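Local coordinates for SsDNA-binding protein essential for mitochondrial genome maintenance (Saccharomyces cerevisiae, PDB 6CQK), which binds single-stranded DNA preferentially and cooperatively, takes part in mitochondrial DNA replication and stimulates the PIF1 helicase, at residues F50-P53 / Q54-L58. Residues are numbered along the deposited sequence; the frame is centred on the assembly and turned at random.
Sequences FNEP and QINFL
The N-cap that starts helix 52-59 brings Asn51 and Gln54 together, the side chain of the first residue taking up a backbone N-H that the opening turn cannot serve. Asn51 OD1 accepts from Gln54 N at 2.8 Å, with an N-H...O angle of 156° and the donor in the plane of the amide. With CG swung opposite its own backbone nitrogen (chi1 170°), the amide of Asn51 reaches forward over the first turn. Its backbone works in parallel: Asn51 O receives Ile55 N at 2.9 Å, so one residue grips two successive N-H groups. Pro53 suits the first turn, where a ring nitrogen without hydrogen costs no helical bond, and its carbonyl O still accepts from Phe57 N at 2.9 Å. Glu52 O likewise takes Asn56 N.

In this OB-family chain the helix links strand 43-49 to strand 67-77, the connection characteristic of the fold, and Ile55 and Leu58 turn inward onto Leu28 and Val49. Gln54 crosses Asn51 at roughly a right angle, the amide planes 30° apart, its CG lying 3.3 Å from Asn51 OD1. Its own amide is engaged by strand 89-99, OE1 accepting from Gln94 NE2 and NE2 donating to Lys95 O, which ties the capped turn to the barrel. An alanine in place of Asn51 removes the side-chain acceptor of Gln54 N, and the start of the helix would probably fray. On the inner side, Ile55 CD1 rests 3.4 Å from Phe50 O, just ahead of the cap.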
# COMPACT_ATOMS: atom_id res chain seq x y z
N PHE A 50 10.27 -10.30 -13.54
CA PHE A 50 9.91 -11.06 -14.71
C PHE A 50 9.19 -10.19 -15.71
O PHE A 50 9.42 -10.37 -16.89
CB PHE A 50 9.08 -12.26 -14.35
CG PHE A 50 9.78 -13.26 -13.52
CD1 PHE A 50 10.71 -14.10 -14.04
CD2 PHE A 50 9.52 -13.35 -12.18
CE1 PHE A 50 11.37 -15.03 -13.25
CE2 PHE A 50 10.17 -14.29 -11.36
CZ PHE A 50 11.10 -15.14 -11.91
N ASN A 51 8.31 -9.28 -15.29
CA ASN A 51 7.46 -8.53 -16.23
C ASN A 51 8.34 -7.82 -17.21
O ASN A 51 9.07 -6.90 -16.88
CB ASN A 51 6.55 -7.56 -15.50
CG ASN A 51 5.81 -6.57 -16.42
OD1 ASN A 51 6.40 -5.69 -17.04
ND2 ASN A 51 4.51 -6.71 -16.49
N GLU A 52 8.29 -8.31 -18.45
CA GLU A 52 9.27 -7.92 -19.44
C GLU A 52 9.22 -6.42 -19.76
O GLU A 52 10.28 -5.79 -19.92
CB GLU A 52 9.14 -8.76 -20.71
CG GLU A 52 10.42 -8.85 -21.50
CD GLU A 52 10.13 -9.41 -22.84
OE1 GLU A 52 10.21 -10.63 -23.02
OE2 GLU A 52 9.76 -8.60 -23.68
N PRO A 53 8.00 -5.85 -19.85
CA PRO A 53 7.96 -4.40 -20.07
C PRO A 53 8.73 -3.63 -18.98
O PRO A 53 9.45 -2.69 -19.31
CB PRO A 53 6.46 -4.07 -20.02
CG PRO A 53 5.75 -5.34 -20.34
CD PRO A 53 6.68 -6.49 -20.08
N GLN A 54 8.60 -4.07 -17.73
CA GLN A 54 9.33 -3.44 -16.64
C GLN A 54 10.82 -3.75 -16.71
O GLN A 54 11.65 -2.89 -16.44
CB GLN A 54 8.75 -3.87 -15.29
CG GLN A 54 7.41 -3.23 -15.04
CD GLN A 54 6.70 -3.78 -13.83
OE1 GLN A 54 7.33 -4.07 -12.82
NE2 GLN A 54 5.39 -3.87 -13.89
N ILE A 55 11.16 -4.97 -17.11
CA ILE A 55 12.56 -5.33 -17.30
C ILE A 55 13.19 -4.32 -18.26
O ILE A 55 14.31 -3.84 -18.02
CB ILE A 55 12.71 -6.77 -17.81
CG1 ILE A 55 12.21 -7.77 -16.77
CG2 ILE A 55 14.17 -7.04 -18.17
CD1 ILE A 55 12.58 -9.19 -17.05
N ASN A 56 12.49 -4.03 -19.36
CA ASN A 56 13.02 -3.11 -20.38
C ASN A 56 13.08 -1.71 -19.82
O ASN A 56 14.09 -1.04 -19.96
CB ASN A 56 12.19 -3.11 -21.67
CG ASN A 56 12.29 -4.41 -22.44
OD1 ASN A 56 13.32 -5.10 -22.41
ND2 ASN A 56 11.22 -4.77 -23.13
N PHE A 57 11.97 -1.29 -19.19
CA PHE A 57 11.90 0.05 -18.54
C PHE A 57 13.09 0.31 -17.63
O PHE A 57 13.64 1.41 -17.65
CB PHE A 57 10.55 0.25 -17.77
CG PHE A 57 10.34 1.66 -17.23
CD1 PHE A 57 10.94 2.02 -16.07
CD2 PHE A 57 9.56 2.62 -17.89
CE1 PHE A 57 10.79 3.28 -15.54
CE2 PHE A 57 9.42 3.90 -17.36
CZ PHE A 57 10.05 4.23 -16.18
N LEU A 58 13.51 -0.74 -16.90
CA LEU A 58 14.64 -0.65 -15.99
C LEU A 58 15.96 -0.53 -16.71
O LEU A 58 16.71 0.43 -16.50
CB LEU A 58 14.69 -1.84 -15.04
CG LEU A 58 13.68 -1.81 -13.88
CD1 LEU A 58 13.54 -3.15 -13.16
CD2 LEU A 58 14.07 -0.74 -12.87